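Local coordinates for ATP-dependent Clp protease adapter protein ClpS 2 (PDB 4YJX) that probably tunes the substrate choice of the ClpAP protease, binding the N-terminal domain of ClpA and, here, an amino-terminal phenylalanine mimic, at residues Asp31-Arg36 against Gly92-Phe97; Lys25-Asn30 against Ser66-Val71. All coordinates share one frame; numbering follows the deposited sequence.

Both contacts reach the bound phenylalanine amide, and their centres lie about 14 Å apart. Contact 1 shapes the loop that holds the polar backbone part of the ligand. Contact 2 pairs two strands of the sheet, and its 25-30 end leads straight into that loop, meeting the ligand's ring and amino group. The two contacts alternate along the chain and share the sheet, because 23-29 lies between 66-73 and 96-101. Met-96 O is 3.1 Å from Leu-29 N, probably a hydrogen bond. Beside it Leu-95 CD1 packs on Leu-28 CD1 at 3.7 Å. Phe-97 CE1 extends the same apolar layer to Val-69 CG2, 3.8 Å away.

Contact 1: residues Asp31-Arg36 against Gly92-Phe97; sequences DDYTPR and GFPLMF. With NFA (phenylalanine amide), chain F.
Asp-31 OD1 accepts from two backbone N-H groups of its own loop and faces Pro-94 of 92-97. Thr-34 N reaches Asp-31 OD1 at 2.7 Å, almost straight, on the syn lone pair. Tyr-33 N comes nearly along the C-O axis. Together they form an Asx turn and Asx motif. The other oxygen, Asp-31 OD2, accepts from Thr-34 OG1 at 2.8 Å, also on the syn side. With both oxygens engaged, the carboxylate is fixed in rotation. Its CG sits between backbone N and carbonyl carbon (chi1 72°), which turns the group back over the loop.

A water joins the two segments. It donates to Asp-31 OD2 and accepts from Met-96 N at 3.0 Å. The rest of the contact is mainly packing. Pro-94 lays its CG against Asp-31 OD1 and its CD against Tyr-33 CB, 3.7 Å away. Thr-34 OG1 lies against Phe-93 CB and Leu-95 CB. Pro-35 CD stands over one face of the Phe-93 ring, 3.5 Å from its centroid and 20° off the normal, a CH-pi contact.

The loop thus held presents its carbonyls to the phenylalanine amide. Thr-34 O accepts a hydrogen bond from the ligand's amide nitrogen NXT at 2.6 Å, nearly straight. Asp-31 O accepts only a weak one from its amino N, and His-62 ND1 is another hydrogen-bonding partner of the ligand. Binding of an N-terminal aromatic residue in this way fits the N-degron recognition of the ClpS family.

Pro-35 is the N-cap of helix 36-47. Val-39 of that helix packs on Thr-34 and Leu-95, and Phe-38 meets Phe-93 edge-to-face. Gly-92 ends the helix before it in a Schellman motif, and the chain then runs on into strand 96-101.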
loop_
_atom_site.group_PDB
_atom_site.type_symbol
_atom_site.label_atom_id
_atom_site.label_comp_id
_atom_site.label_asym_id
_atom_site.label_seq_id
_atom_site.Cartn_x
_atom_site.Cartn_y
_atom_site.Cartn_z
ATOM N N ASP A 31 -5.193 8.189 4.812
ATOM C CA ASP A 31 -4.962 9.069 5.943
ATOM C C ASP A 31 -4.980 10.492 5.392
ATOM O O ASP A 31 -4.994 10.685 4.179
ATOM C CB ASP A 31 -3.642 8.742 6.662
ATOM C CG ASP A 31 -2.406 9.146 5.868
ATOM O OD1 ASP A 31 -2.101 10.357 5.803
ATOM O OD2 ASP A 31 -1.719 8.248 5.336
ATOM N N ASP A 32 -4.984 11.485 6.272
ATOM C CA ASP A 32 -5.130 12.871 5.841
ATOM C C ASP A 32 -3.813 13.627 5.675
ATOM O O ASP A 32 -3.832 14.795 5.303
ATOM C CB ASP A 32 -6.014 13.632 6.835
ATOM C CG ASP A 32 -7.484 13.279 6.706
ATOM O OD1 ASP A 32 -7.877 12.723 5.661
ATOM O OD2 ASP A 32 -8.249 13.571 7.648
ATOM N N TYR A 33 -2.677 12.982 5.932
ATOM C CA TYR A 33 -1.409 13.711 6.005
ATOM C C TYR A 33 -0.408 13.328 4.906
ATOM O O TYR A 33 0.322 14.184 4.407
ATOM C CB TYR A 33 -0.782 13.501 7.384
ATOM C CG TYR A 33 -1.705 13.906 8.507
ATOM C CD1 TYR A 33 -1.652 15.179 9.052
ATOM C CD2 TYR A 33 -2.642 13.018 9.009
ATOM C CE1 TYR A 33 -2.502 15.553 10.077
ATOM C CE2 TYR A 33 -3.500 13.383 10.030
ATOM C CZ TYR A 33 -3.425 14.648 10.561
ATOM O OH TYR A 33 -4.280 15.002 11.580
ATOM N N THR A 34 -0.375 12.057 4.526
ATOM C CA THR A 34 0.569 11.602 3.512
ATOM C C THR A 34 0.228 12.236 2.164
ATOM O O THR A 34 -0.910 12.152 1.716
ATOM C CB THR A 34 0.559 10.068 3.365
ATOM O OG1 THR A 34 0.703 9.451 4.651
ATOM C CG2 THR A 34 1.687 9.614 2.457
ATOM N N PRO A 35 1.210 12.881 1.511
ATOM C CA PRO A 35 0.948 13.448 0.182
ATOM C C PRO A 35 0.487 12.406 -0.836
ATOM O O PRO A 35 0.998 11.288 -0.843
ATOM C CB PRO A 35 2.305 14.032 -0.224
ATOM C CG PRO A 35 2.987 14.318 1.059
ATOM C CD PRO A 35 2.551 13.245 2.007
ATOM N N ARG A 36 -0.458 12.786 -1.692
ATOM C CA ARG A 36 -0.989 11.886 -2.709
ATOM C C ARG A 36 0.119 11.314 -3.590
ATOM O O ARG A 36 0.164 10.110 -3.831
ATOM C CB ARG A 36 -2.026 12.612 -3.577
ATOM C CG ARG A 36 -3.232 13.120 -2.791
ATOM C CD ARG A 36 -4.293 13.760 -3.680
ATOM N NE ARG A 36 -3.757 14.852 -4.488
ATOM C CZ ARG A 36 -3.463 16.063 -4.020
ATOM N NH1 ARG A 36 -3.643 16.352 -2.736
ATOM N NH2 ARG A 36 -2.981 16.986 -4.840
ATOM N N GLY A 92 7.992 10.780 8.171
ATOM C CA GLY A 92 7.138 11.529 9.071
ATOM C C GLY A 92 5.666 11.468 8.694
ATOM O O GLY A 92 4.887 12.343 9.077
ATOM N N PHE A 93 5.286 10.434 7.950
ATOM C CA PHE A 93 3.902 10.260 7.516
ATOM C C PHE A 93 3.231 9.090 8.236
ATOM O O PHE A 93 3.892 8.107 8.592
ATOM C CB PHE A 93 3.836 10.029 6.001
ATOM C CG PHE A 93 4.391 11.160 5.190
ATOM C CD1 PHE A 93 4.138 12.474 5.540
ATOM C CD2 PHE A 93 5.177 10.908 4.081
ATOM C CE1 PHE A 93 4.656 13.515 4.795
ATOM C CE2 PHE A 93 5.700 11.946 3.332
ATOM C CZ PHE A 93 5.440 13.249 3.689
ATOM N N PRO A 94 1.908 9.183 8.443
ATOM C CA PRO A 94 1.172 8.067 9.047
ATOM C C PRO A 94 0.779 6.993 8.028
ATOM O O PRO A 94 -0.053 6.149 8.338
ATOM C CB PRO A 94 -0.066 8.755 9.640
ATOM C CG PRO A 94 -0.308 9.918 8.735
ATOM C CD PRO A 94 1.040 10.355 8.213
ATOM N N LEU A 95 1.367 7.033 6.834
ATOM C CA LEU A 95 1.041 6.077 5.776
ATOM C C LEU A 95 1.081 4.637 6.273
ATOM O O LEU A 95 2.079 4.186 6.843
ATOM C CB LEU A 95 2.001 6.232 4.592
ATOM C CG LEU A 95 1.734 5.291 3.409
ATOM C CD1 LEU A 95 0.345 5.507 2.806
ATOM C CD2 LEU A 95 2.792 5.463 2.348
ATOM N N MET A 96 -0.009 3.918 6.044
ATOM C CA MET A 96 -0.143 2.565 6.556
ATOM C C MET A 96 -0.527 1.568 5.473
ATOM O O MET A 96 -1.536 1.733 4.787
ATOM C CB MET A 96 -1.185 2.526 7.671
ATOM C CG MET A 96 -1.256 1.193 8.384
ATOM S SD MET A 96 0.305 0.707 9.144
ATOM C CE MET A 96 0.692 2.180 10.084
ATOM N N PHE A 97 0.302 0.541 5.325
ATOM C CA PHE A 97 -0.045 -0.632 4.538
ATOM C C PHE A 97 -0.237 -1.793 5.496
ATOM O O PHE A 97 0.623 -2.057 6.340
ATOM C CB PHE A 97 1.042 -0.980 3.518
ATOM C CG PHE A 97 1.090 -0.067 2.324
ATOM C CD1 PHE A 97 0.592 -0.483 1.102
ATOM C CD2 PHE A 97 1.653 1.195 2.419
ATOM C CE1 PHE A 97 0.648 0.344 0.001
ATOM C CE2 PHE A 97 1.713 2.027 1.315
ATOM C CZ PHE A 97 1.213 1.602 0.108
HETATM N N NFA F . -5.758 11.603 1.266
HETATM C CA NFA F . -4.364 11.879 1.267
HETATM C C NFA F . -4.121 13.352 1.038
HETATM O O NFA F . -5.042 14.096 0.794
HETATM C CB NFA F . -3.708 11.068 0.166
HETATM C CG NFA F . -3.618 9.594 0.510
HETATM C CD1 NFA F . -3.087 9.197 1.681
HETATM C CD2 NFA F . -4.104 8.544 -0.465
HETATM C CE1 NFA F . -2.998 7.728 2.028
HETATM C CE2 NFA F . -4.021 7.234 -0.154
HETATM C CZ NFA F . -3.435 6.796 1.165
HETATM N NXT NFA F . -2.801 13.863 1.118
HETATM O O HOH W 1 -2.304 5.732 5.499
#

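Contact 2: residues Lys25-Asn30 against Ser66-Val71; sequences KVMLLN and SAVVVV. With NFA (phenylalanine amide), chain F.
Lys-25 to Leu-29 runs antiparallel to Ser-66 to Val-71, the two axes 4.5 Å apart at closest and their directions at 143°, with Leu-28 and Ala-67 a hydrogen-bonded pair in which Leu-28 N gives to Ala-67 O at 2.7 Å.

On the face of Val-26, Leu-28 and Ala-67, Val-26 CG2 lies alongside Val-70 CG1, 3.7 Å away. Val-69 CG2 rests on Leu-28 CB at 3.8 Å. Leu-43 and Phe-47 of helix 36-47 also touch Val-69, and Ala-61 of helix 51-64 touches Leu-28 and Ala-67.

Val-69 N gives to Val-26 O and Val-26 N gives to Val-70 O. Val-69 and Val-70 therefore both lie opposite Val-26, and Val-69 has helix-like backbone angles (-91°/-52°). This is a classic beta bulge in edge strand 66-73. The ClpS sheet has 23-29 in its middle, with helices packed on this face.

On the other face Leu-29 with Ser-66 and Met-27 with Val-68 are non-hydrogen-bonded pairs. The bend at chi2 brings Met-27 SD to Val-68 CG2 at 3.6 Å, and the bend at chi3 folds CE back over the Ala-67 to Val-68 backbone. Lys-25 CG runs beside Val-71 CG2, while its NZ forms a salt bridge with Glu-100.

At the ligand end Leu-28 CD1 meets the ring of the phenylalanine amide at CZ, 3.8 Å away. Asn-30 OD1 accepts a hydrogen bond from the ligand's amino N at 3.1 Å.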
loop_
_atom_site.group_PDB
_atom_site.type_symbol
_atom_site.label_atom_id
_atom_site.label_comp_id
_atom_site.label_asym_id
_atom_site.label_seq_id
_atom_site.Cartn_x
_atom_site.Cartn_y
_atom_site.Cartn_z
ATOM N N LYS A 25 -4.298 -10.319 1.357
ATOM C CA LYS A 25 -4.417 -9.017 0.716
ATOM C C LYS A 25 -3.473 -8.020 1.371
ATOM O O LYS A 25 -3.420 -7.934 2.591
ATOM C CB LYS A 25 -5.856 -8.495 0.806
ATOM C CG LYS A 25 -6.899 -9.424 0.214
ATOM C CD LYS A 25 -8.289 -8.811 0.272
ATOM C CE LYS A 25 -8.768 -8.672 1.701
ATOM N NZ LYS A 25 -10.116 -8.045 1.778
ATOM N N VAL A 26 -2.723 -7.282 0.560
ATOM C CA VAL A 26 -2.040 -6.079 1.033
ATOM C C VAL A 26 -2.957 -4.879 0.799
ATOM O O VAL A 26 -3.279 -4.552 -0.344
ATOM C CB VAL A 26 -0.693 -5.851 0.316
ATOM C CG1 VAL A 26 -0.068 -4.529 0.745
ATOM C CG2 VAL A 26 0.269 -7.002 0.591
ATOM N N MET A 27 -3.373 -4.236 1.888
ATOM C CA MET A 27 -4.271 -3.081 1.828
ATOM C C MET A 27 -3.536 -1.759 2.017
ATOM O O MET A 27 -2.701 -1.630 2.911
ATOM C CB MET A 27 -5.351 -3.188 2.908
ATOM C CG MET A 27 -6.109 -4.506 2.922
ATOM S SD MET A 27 -7.030 -4.798 1.414
ATOM C CE MET A 27 -8.123 -3.386 1.375
ATOM N N LEU A 28 -3.859 -0.784 1.170
ATOM C CA LEU A 28 -3.465 0.603 1.388
ATOM C C LEU A 28 -4.581 1.316 2.140
ATOM O O LEU A 28 -5.732 1.290 1.710
ATOM C CB LEU A 28 -3.185 1.314 0.062
ATOM C CG LEU A 28 -3.094 2.845 0.114
ATOM C CD1 LEU A 28 -1.913 3.288 0.963
ATOM C CD2 LEU A 28 -3.003 3.441 -1.284
ATOM N N LEU A 29 -4.239 1.942 3.262
ATOM C CA LEU A 29 -5.209 2.676 4.060
ATOM C C LEU A 29 -5.056 4.168 3.835
ATOM O O LEU A 29 -3.941 4.677 3.719
ATOM C CB LEU A 29 -5.045 2.360 5.544
ATOM C CG LEU A 29 -5.014 0.881 5.918
ATOM C CD1 LEU A 29 -5.035 0.745 7.424
ATOM C CD2 LEU A 29 -6.180 0.142 5.292
ATOM N N ASN A 30 -6.182 4.868 3.776
ATOM C CA ASN A 30 -6.158 6.313 3.652
ATOM C C ASN A 30 -5.739 6.991 4.947
ATOM O O ASN A 30 -5.889 6.439 6.031
ATOM C CB ASN A 30 -7.527 6.841 3.233
ATOM C CG ASN A 30 -7.489 8.311 2.862
ATOM O OD1 ASN A 30 -6.640 8.742 2.083
ATOM N ND2 ASN A 30 -8.392 9.091 3.435
ATOM N N SER A 66 -9.825 2.792 1.729
ATOM C CA SER A 66 -8.816 1.754 1.553
ATOM C C SER A 66 -8.792 1.195 0.131
ATOM O O SER A 66 -9.677 1.478 -0.672
ATOM C CB SER A 66 -9.049 0.619 2.547
ATOM O OG SER A 66 -10.119 -0.209 2.129
ATOM N N ALA A 67 -7.766 0.401 -0.165
ATOM C CA ALA A 67 -7.610 -0.201 -1.484
ATOM C C ALA A 67 -6.722 -1.440 -1.435
ATOM O O ALA A 67 -5.691 -1.453 -0.760
ATOM C CB ALA A 67 -7.037 0.805 -2.445
ATOM N N VAL A 68 -7.127 -2.482 -2.154
ATOM C CA VAL A 68 -6.286 -3.662 -2.303
ATOM C C VAL A 68 -5.147 -3.325 -3.263
ATOM O O VAL A 68 -5.374 -2.840 -4.369
ATOM C CB VAL A 68 -7.075 -4.888 -2.826
ATOM C CG1 VAL A 68 -6.173 -6.121 -2.909
ATOM C CG2 VAL A 68 -8.254 -5.184 -1.925
ATOM N N VAL A 69 -3.920 -3.565 -2.816
ATOM C CA VAL A 69 -2.736 -3.321 -3.629
ATOM C C VAL A 69 -2.369 -4.581 -4.408
ATOM O O VAL A 69 -2.201 -4.554 -5.628
ATOM C CB VAL A 69 -1.538 -2.887 -2.752
ATOM C CG1 VAL A 69 -0.292 -2.712 -3.590
ATOM C CG2 VAL A 69 -1.859 -1.607 -2.027
ATOM N N VAL A 70 -2.254 -5.684 -3.679
ATOM C CA VAL A 70 -1.834 -6.955 -4.241
ATOM C C VAL A 70 -2.291 -8.055 -3.289
ATOM O O VAL A 70 -2.553 -7.781 -2.120
ATOM C CB VAL A 70 -0.293 -6.997 -4.452
ATOM C CG1 VAL A 70 0.439 -7.175 -3.127
ATOM C CG2 VAL A 70 0.083 -8.088 -5.407
ATOM N N VAL A 71 -2.410 -9.283 -3.788
ATOM C CA VAL A 71 -2.721 -10.437 -2.940
ATOM C C VAL A 71 -1.685 -11.521 -3.188
ATOM O O VAL A 71 -1.504 -11.975 -4.318
ATOM C CB VAL A 71 -4.129 -11.004 -3.204
ATOM C CG1 VAL A 71 -4.491 -12.025 -2.152
ATOM C CG2 VAL A 71 -5.165 -9.890 -3.232
HETATM N N NFA F . -5.758 11.603 1.266
HETATM C CA NFA F . -4.364 11.879 1.267
HETATM C C NFA F . -4.121 13.352 1.038
HETATM O O NFA F . -5.042 14.096 0.794
HETATM C CB NFA F . -3.708 11.068 0.166
HETATM C CG NFA F . -3.618 9.594 0.510
HETATM C CD1 NFA F . -3.087 9.197 1.681
HETATM C CD2 NFA F . -4.104 8.544 -0.465
HETATM C CE1 NFA F . -2.998 7.728 2.028
HETATM C CE2 NFA F . -4.021 7.234 -0.154
HETATM C CZ NFA F . -3.435 6.796 1.165
HETATM N NXT NFA F . -2.801 13.863 1.118
#